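Local coordinates for vinylacetyl-CoA Delta-isomerase (Nitrosopumilus maritimus SCM1, PDB 6VJR), which probably dehydrates 4-hydroxybutyryl-CoA and isomerises vinylacetyl-CoA, using FAD and a [4Fe-4S] cluster, at residues A[307-312]-A[422-427]; A[346-351]-A[494-499]. All coordinates share one frame; numbering follows the deposited sequence.

Interaction 1: A[307-312]-A[422-427]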
ATOM      1  N   ALA A 307       5.676  19.761  -8.385  1.00 11.93           N
ATOM      2  CA  ALA A 307       6.073  18.590  -9.153  1.00 11.93           C
ATOM      3  C   ALA A 307       5.735  18.814 -10.647  1.00 11.82           C
ATOM      4  O   ALA A 307       6.511  18.504 -11.548  1.00 12.43           O
ATOM      5  CB  ALA A 307       5.352  17.396  -8.580  1.00 12.94           C
ATOM      6  N   ALA A 308       4.549  19.371 -10.949  1.00 12.75           N
ATOM      7  CA  ALA A 308       4.139  19.615 -12.333  1.00 13.21           C
ATOM      8  C   ALA A 308       5.061  20.642 -12.980  1.00 12.98           C
ATOM      9  O   ALA A 308       5.377  20.544 -14.172  1.00 14.43           O
ATOM     10  CB  ALA A 308       2.693  20.041 -12.416  1.00 14.13           C
ATOM     11  N   THR A 309       5.466  21.644 -12.181  1.00 12.86           N
ATOM     12  CA  THR A 309       6.375  22.661 -12.697  1.00 12.70           C
ATOM     13  C   THR A 309       7.731  22.063 -13.063  1.00 12.74           C
ATOM     14  O   THR A 309       8.246  22.378 -14.133  1.00 13.29           O
ATOM     15  CB  THR A 309       6.493  23.824 -11.736  1.00 13.74           C
ATOM     16  OG1 THR A 309       5.222  24.440 -11.525  1.00 14.20           O
ATOM     17  CG2 THR A 309       7.505  24.840 -12.208  1.00 13.24           C
ATOM     18  N   ILE A 310       8.341  21.291 -12.156  1.00 11.88           N
ATOM     19  CA  ILE A 310       9.654  20.724 -12.483  1.00 13.41           C
ATOM     20  C   ILE A 310       9.569  19.785 -13.698  1.00 12.66           C
ATOM     21  O   ILE A 310      10.471  19.751 -14.532  1.00 14.23           O
ATOM     22  CB  ILE A 310      10.357  20.118 -11.253  1.00 13.22           C
ATOM     23  CG1 ILE A 310      11.796  19.744 -11.545  1.00 13.14           C
ATOM     24  CG2 ILE A 310       9.625  18.890 -10.712  1.00 13.81           C
ATOM     25  CD1 ILE A 310      12.694  20.870 -12.012  1.00 13.95           C
ATOM     26  N   ALA A 311       8.495  19.009 -13.840  1.00 12.44           N
ATOM     27  CA  ALA A 311       8.307  18.152 -15.007  1.00 13.55           C
ATOM     28  C   ALA A 311       8.318  18.979 -16.294  1.00 13.28           C
ATOM     29  O   ALA A 311       8.966  18.619 -17.285  1.00 15.00           O
ATOM     30  CB  ALA A 311       7.048  17.315 -14.914  1.00 13.95           C
ATOM     31  N   ASP A 312       7.619  20.123 -16.269  1.00 14.19           N
ATOM     32  CA  ASP A 312       7.592  21.068 -17.373  1.00 14.78           C
ATOM     33  C   ASP A 312       8.992  21.591 -17.692  1.00 14.66           C
ATOM     34  O   ASP A 312       9.452  21.486 -18.839  1.00 15.20           O
ATOM     35  CB  ASP A 312       6.616  22.164 -16.983  1.00 16.03           C
ATOM     36  CG  ASP A 312       6.539  23.365 -17.886  1.00 20.96           C
ATOM     37  OD1 ASP A 312       7.309  23.396 -18.827  1.00 26.43           O
ATOM     38  OD2 ASP A 312       5.709  24.274 -17.603  1.00 24.79           O
ATOM     39  N   MET A 422      16.007  26.045 -10.351  1.00 13.91           N
ATOM     40  CA  MET A 422      16.567  25.973  -9.009  1.00 14.43           C
ATOM     41  C   MET A 422      15.526  26.286  -7.937  1.00 13.15           C
ATOM     42  O   MET A 422      15.438  25.585  -6.929  1.00 14.33           O
ATOM     43  CB  MET A 422      17.794  26.865  -8.841  1.00 16.25           C
ATOM     44  CG  MET A 422      18.900  26.462  -9.747  1.00 19.22           C
ATOM     45  SD  MET A 422      20.415  27.431  -9.609  1.00 27.41           S
ATOM     46  CE  MET A 422      20.391  27.638  -7.824  1.00 31.89           C
ATOM     47  N   ARG A 423      14.771  27.361  -8.119  1.00 13.36           N
ATOM     48  CA  ARG A 423      13.810  27.753  -7.108  1.00 13.41           C
ATOM     49  C   ARG A 423      12.761  26.658  -6.874  1.00 12.47           C
ATOM     50  O   ARG A 423      12.380  26.388  -5.741  1.00 14.11           O
ATOM     51  CB  ARG A 423      13.116  29.062  -7.518  1.00 13.61           C
ATOM     52  CG  ARG A 423      13.971  30.290  -7.290  1.00 14.59           C
ATOM     53  CD  ARG A 423      13.341  31.531  -7.909  1.00 16.24           C
ATOM     54  NE  ARG A 423      14.054  32.766  -7.622  1.00 18.20           N
ATOM     55  CZ  ARG A 423      14.095  33.360  -6.446  1.00 18.35           C
ATOM     56  NH1 ARG A 423      13.275  33.006  -5.476  1.00 16.78           N
ATOM     57  NH2 ARG A 423      14.883  34.407  -6.290  1.00 21.32           N
ATOM     58  N   ILE A 424      12.262  26.049  -7.959  1.00 12.74           N
ATOM     59  CA  ILE A 424      11.196  25.070  -7.789  1.00 12.79           C
ATOM     60  C   ILE A 424      11.765  23.803  -7.120  1.00 12.20           C
ATOM     61  O   ILE A 424      11.121  23.207  -6.265  1.00 12.50           O
ATOM     62  CB  ILE A 424      10.404  24.780  -9.075  1.00 13.54           C
ATOM     63  CG1 ILE A 424       9.017  24.257  -8.699  1.00 14.72           C
ATOM     64  CG2 ILE A 424      11.150  23.846 -10.019  1.00 13.39           C
ATOM     65  CD1 ILE A 424       8.087  25.346  -8.198  1.00 14.10           C
ATOM     66  N   LEU A 425      12.988  23.400  -7.465  1.00 12.08           N
ATOM     67  CA  LEU A 425      13.632  22.281  -6.790  1.00 11.82           C
ATOM     68  C   LEU A 425      13.795  22.529  -5.289  1.00 11.87           C
ATOM     69  O   LEU A 425      13.511  21.642  -4.472  1.00 13.14           O
ATOM     70  CB  LEU A 425      14.966  21.939  -7.451  1.00 12.67           C
ATOM     71  CG  LEU A 425      14.891  21.337  -8.861  1.00 14.42           C
ATOM     72  CD1 LEU A 425      16.200  21.467  -9.568  1.00 14.68           C
ATOM     73  CD2 LEU A 425      14.500  19.878  -8.761  1.00 14.41           C
ATOM     74  N   ARG A 426      14.223  23.742  -4.934  1.00 12.51           N
ATOM     75  CA  ARG A 426      14.344  24.117  -3.513  1.00 12.19           C
ATOM     76  C   ARG A 426      12.988  24.056  -2.805  1.00 11.91           C
ATOM     77  O   ARG A 426      12.914  23.689  -1.647  1.00 12.40           O
ATOM     78  CB  ARG A 426      15.013  25.483  -3.334  1.00 12.86           C
ATOM     79  CG  ARG A 426      16.506  25.411  -3.662  1.00 12.88           C
ATOM     80  CD  ARG A 426      17.251  24.545  -2.670  1.00 13.13           C
ATOM     81  NE  ARG A 426      18.683  24.776  -2.809  1.00 13.48           N
ATOM     82  CZ  ARG A 426      19.621  23.798  -2.751  1.00 14.38           C
ATOM     83  NH1 ARG A 426      19.296  22.632  -2.244  1.00 16.72           N
ATOM     84  NH2 ARG A 426      20.867  24.062  -3.116  1.00 16.24           N
ATOM     85  N   LEU A 427      11.901  24.479  -3.478  1.00 11.68           N
ATOM     86  CA  LEU A 427      10.578  24.376  -2.893  1.00 12.91           C
ATOM     87  C   LEU A 427      10.242  22.919  -2.544  1.00 12.28           C
ATOM     88  O   LEU A 427       9.756  22.619  -1.427  1.00 12.49           O
ATOM     89  CB  LEU A 427       9.506  25.078  -3.707  1.00 13.17           C
ATOM     90  CG  LEU A 427       8.109  25.046  -3.095  1.00 13.65           C
ATOM     91  CD1 LEU A 427       8.037  25.758  -1.758  1.00 14.74           C
ATOM     92  CD2 LEU A 427       7.116  25.623  -4.074  1.00 14.25           C
TER
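Ile424 reaches from helix 418-432 towards Thr309 and Ile310 of helix 295-314, and Leu425 completes a small apolar interface on the Ile310 side. The two helix segments run roughly antiparallel, at 145° between their directions, with axes 9.6 Å apart at closest approach. All cross-contacts are van der Waals. The two branches of Ile424 divide the work: CG1 lies 3.9 Å from Thr309 CG2, while CG2 sits 3.9 Å from Ile310 CD1 and close to Ile310 CB. Ile310 holds its CG1 anti to the backbone N (chi1 -170°), which carries CD1 across Leu425 at about a right angle, 3.8 Å from Leu425 CD2.

The polar part is kept local. Thr309 turns its methyl to Ile424 and gives its hydroxyl to Gly305 O, one helical turn back in its own helix. Helix 372-384 packs alongside, with Ile383 against Ile310 and Ala384 against Leu425, and Lys468 of the second subunit packs on Thr309. An alanine in place of Ile424 would probably open a gap between the helices, leaving the Thr309 methyl and Ile310 CD1 without their shared partner.

This is helix packing in the C-terminal helical region, with the side chain of Ile310 about 7 Å from a bound FAD. With no hydrogen bond across it, the contact depends on the fit of branched side chains in a buried setting.

Interaction 2: A[346-351]-A[494-499]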
ATOM      1  N   GLN A 346     -21.274  16.720   8.636  1.00 14.04           N
ATOM      2  CA  GLN A 346     -22.035  15.819   9.504  1.00 16.05           C
ATOM      3  C   GLN A 346     -22.056  16.311  10.960  1.00 16.84           C
ATOM      4  O   GLN A 346     -22.475  15.558  11.851  1.00 18.38           O
ATOM      5  CB  GLN A 346     -21.465  14.408   9.348  1.00 16.85           C
ATOM      6  CG  GLN A 346     -21.829  13.818   7.995  1.00 18.87           C
ATOM      7  CD  GLN A 346     -23.311  13.578   7.787  1.00 20.71           C
ATOM      8  OE1 GLN A 346     -23.951  14.110   6.869  1.00 21.87           O
ATOM      9  NE2 GLN A 346     -23.867  12.710   8.629  1.00 27.52           N
ATOM     10  N   GLY A 347     -21.678  17.568  11.207  1.00 16.11           N
ATOM     11  CA  GLY A 347     -21.623  18.118  12.562  1.00 16.37           C
ATOM     12  C   GLY A 347     -22.990  18.253  13.243  1.00 17.13           C
ATOM     13  O   GLY A 347     -24.027  18.309  12.594  1.00 18.82           O
ATOM     14  N   GLN A 348     -22.977  18.248  14.581  1.00 16.27           N
ATOM     15  CA  GLN A 348     -24.185  18.211  15.397  1.00 17.33           C
ATOM     16  C   GLN A 348     -24.083  19.269  16.505  1.00 16.33           C
ATOM     17  O   GLN A 348     -22.986  19.567  17.005  1.00 16.77           O
ATOM     18  CB  GLN A 348     -24.356  16.827  16.057  1.00 20.12           C
ATOM     19  CG  GLN A 348     -24.316  15.622  15.114  1.00 24.03           C
ATOM     20  CD  GLN A 348     -25.479  15.546  14.144  1.00 27.96           C
ATOM     21  OE1 GLN A 348     -26.651  15.836  14.454  1.00 34.70           O
ATOM     22  NE2 GLN A 348     -25.147  15.158  12.922  1.00 28.59           N
ATOM     23  N   LYS A 349     -25.231  19.825  16.904  1.00 17.86           N
ATOM     24  CA  LYS A 349     -25.300  20.783  18.007  1.00 17.85           C
ATOM     25  C   LYS A 349     -25.049  20.159  19.381  1.00 17.71           C
ATOM     26  O   LYS A 349     -25.676  19.172  19.761  1.00 19.29           O
ATOM     27  CB  LYS A 349     -26.639  21.509  17.943  1.00 20.36           C
ATOM     28  CG  LYS A 349     -26.772  22.767  18.829  1.00 22.30           C
ATOM     29  CD  LYS A 349     -28.168  23.364  18.880  1.00 27.89           C
ATOM     30  CE  LYS A 349     -28.677  24.030  17.673  1.00 37.13           C
ATOM     31  NZ  LYS A 349     -29.774  24.927  18.080  1.00 45.45           N
ATOM     32  N   MET A 350     -24.142  20.791  20.136  1.00 17.35           N
ATOM     33  CA  MET A 350     -23.906  20.460  21.527  1.00 18.84           C
ATOM     34  C   MET A 350     -24.831  21.217  22.465  1.00 19.07           C
ATOM     35  O   MET A 350     -25.451  22.201  22.082  1.00 18.46           O
ATOM     36  CB  MET A 350     -22.445  20.729  21.877  1.00 18.62           C
ATOM     37  CG  MET A 350     -21.519  20.027  20.919  1.00 20.89           C
ATOM     38  SD  MET A 350     -21.656  18.216  20.916  1.00 27.99           S
ATOM     39  CE  MET A 350     -20.861  17.960  22.490  1.00 26.82           C
ATOM     40  N   LYS A 351     -24.861  20.797  23.736  1.00 19.67           N
ATOM     41  CA  LYS A 351     -25.734  21.469  24.700  1.00 21.17           C
ATOM     42  C   LYS A 351     -25.495  22.981  24.777  1.00 19.57           C
ATOM     43  O   LYS A 351     -26.452  23.729  25.010  1.00 21.39           O
ATOM     44  CB  LYS A 351     -25.585  20.820  26.072  1.00 23.67           C
ATOM     45  CG  LYS A 351     -26.096  19.388  26.193  1.00 29.65           C
ATOM     46  CD  LYS A 351     -25.868  18.878  27.608  1.00 32.83           C
ATOM     47  CE  LYS A 351     -26.204  17.458  27.791  1.00 38.79           C
ATOM     48  NZ  LYS A 351     -25.913  17.095  29.176  1.00 42.70           N
ATOM     49  N   VAL A 494     -25.082   8.733  10.977  1.00 16.63           N
ATOM     50  CA  VAL A 494     -25.053   8.303   9.587  1.00 17.12           C
ATOM     51  C   VAL A 494     -26.462   8.201   9.008  1.00 17.74           C
ATOM     52  O   VAL A 494     -26.711   8.646   7.881  1.00 20.22           O
ATOM     53  CB  VAL A 494     -24.288   6.971   9.442  1.00 16.24           C
ATOM     54  CG1 VAL A 494     -24.548   6.297   8.092  1.00 18.43           C
ATOM     55  CG2 VAL A 494     -22.798   7.169   9.666  1.00 17.31           C
ATOM     56  N   PHE A 495     -27.398   7.641   9.780  1.00 17.40           N
ATOM     57  CA  PHE A 495     -28.746   7.401   9.282  1.00 17.86           C
ATOM     58  C   PHE A 495     -29.767   8.471   9.702  1.00 20.23           C
ATOM     59  O   PHE A 495     -30.951   8.304   9.441  1.00 22.03           O
ATOM     60  CB  PHE A 495     -29.192   5.995   9.678  1.00 18.48           C
ATOM     61  CG  PHE A 495     -28.332   4.905   9.037  1.00 17.35           C
ATOM     62  CD1 PHE A 495     -28.159   4.811   7.655  1.00 15.62           C
ATOM     63  CD2 PHE A 495     -27.636   4.013   9.826  1.00 17.04           C
ATOM     64  CE1 PHE A 495     -27.336   3.834   7.094  1.00 15.80           C
ATOM     65  CE2 PHE A 495     -26.824   3.035   9.253  1.00 16.99           C
ATOM     66  CZ  PHE A 495     -26.678   2.962   7.890  1.00 16.49           C
ATOM     67  N   LYS A 496     -29.319   9.554  10.320  1.00 19.67           N
ATOM     68  CA  LYS A 496     -30.192  10.665  10.701  1.00 20.51           C
ATOM     69  C   LYS A 496     -30.888  11.195   9.453  1.00 23.11           C
ATOM     70  O   LYS A 496     -30.219  11.524   8.466  1.00 23.81           O
ATOM     71  CB  LYS A 496     -29.405  11.787  11.379  1.00 22.45           C
ATOM     72  CG  LYS A 496     -30.224  12.876  12.034  1.00 25.46           C
ATOM     73  CD  LYS A 496     -29.308  13.876  12.735  1.00 32.00           C
ATOM     74  CE  LYS A 496     -30.033  14.912  13.511  1.00 37.43           C
ATOM     75  NZ  LYS A 496     -29.166  16.053  13.813  1.00 42.93           N
ATOM     76  N   THR A 497     -32.222  11.325   9.517  1.00 24.48           N
ATOM     77  CA  THR A 497     -32.954  11.668   8.308  1.00 28.32           C
ATOM     78  C   THR A 497     -33.326  13.139   8.237  1.00 32.88           C
ATOM     79  O   THR A 497     -33.664  13.624   7.154  1.00 37.37           O
ATOM     80  CB  THR A 497     -34.187  10.788   8.118  1.00 33.13           C
ATOM     81  OG1 THR A 497     -34.986  10.825   9.294  1.00 37.71           O
ATOM     82  CG2 THR A 497     -33.783   9.360   7.818  1.00 35.82           C
ATOM     83  N   LYS A 498     -33.335  13.810   9.382  1.00 31.90           N
ATOM     84  CA  LYS A 498     -33.635  15.228   9.387  1.00 39.10           C
ATOM     85  C   LYS A 498     -33.094  15.898  10.633  1.00 38.66           C
ATOM     86  O   LYS A 498     -32.810  15.247  11.626  1.00 33.55           O
ATOM     87  CB  LYS A 498     -35.139  15.435   9.267  1.00 45.25           C
ATOM     88  CG  LYS A 498     -35.971  14.661  10.243  1.00 44.33           C
ATOM     89  CD  LYS A 498     -37.023  13.868   9.479  1.00 50.87           C
ATOM     90  CE  LYS A 498     -37.749  14.611   8.390  1.00 53.69           C
ATOM     91  NZ  LYS A 498     -38.312  13.703   7.372  1.00 56.68           N
ATOM     92  N   ASP A 499     -33.051  17.229  10.554  1.00 43.55           N
ATOM     93  CA  ASP A 499     -32.411  18.074  11.540  1.00 39.92           C
ATOM     94  C   ASP A 499     -33.436  18.518  12.580  1.00 36.45           C
ATOM     95  O   ASP A 499     -34.100  19.534  12.405  1.00 35.80           O
ATOM     96  CB  ASP A 499     -31.824  19.303  10.865  1.00 48.35           C
ATOM     97  CG  ASP A 499     -31.016  20.199  11.792  1.00 51.38           C
ATOM     98  OD1 ASP A 499     -30.948  19.856  12.988  1.00 54.25           O
ATOM     99  OD2 ASP A 499     -30.459  21.220  11.310  1.00 54.96           O
TER
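Gln348 and Lys496 join two pieces of chain whose backbones stay well apart, the nearest CA atoms being Gln348 CA and Asp499 CA at 9.1 Å. The gap is bridged by side chains that come from opposite directions. Lys496 is drawn out to full length, its CG anti to the backbone N (chi1 -170°) and every later torsion extended, and it delivers NZ to Gln348 OE1 at a short 2.6 Å. The ammonium approaches in the carbonyl plane, with a C=O...N angle of 150°.

The other end of the same amide is held too. Gln348 bends at chi2, folding the group back over its own chain so that NE2 donates to Gln346 O at 2.9 Å, from above that carbonyl's plane. With one partner on each end, the amide's flip is settled: the oxygen faces the lysine. Gln348 belongs to the short strand 348-349, which pairs with strand 355-356 in a two-stranded antiparallel sheet, its backbone bonded to Leu356; Lys496 lies in the tail that follows helix 489-494. The contact thus ties the C-terminal tail to this small sheet, at the surface and away from the cofactors.

The carboxylate of Asp499 lies near the ammonium but at 4.3 Å from OD1 to NZ it makes no direct bond, though its charge would probably favour the lysine's position. The second subunit holds the tail as well: its Lys85 donates to Lys496 O, and its Lys89 makes a cation-pi contact with Phe495.

Interaction 1 is core and interaction 2 surface, and their chemistry follows: branched aliphatic groups interlock between two buried helices in the first, whereas in the second a single charged hydrogen bond spans from a short β-strand to the irregular C-terminal tail. The contacts are separate, with nearest atoms about 32 Å apart, yet helix 320-345 relates them: it packs against the alanines of 307-312 and its C-terminal end leads directly into 346-351. In sequence their segments alternate, so the chain visits each site once before returning to either. Both also border the second subunit, which meets 307-312 and 422-427 through packing and polar bonds, and clasps the tail at 494-499.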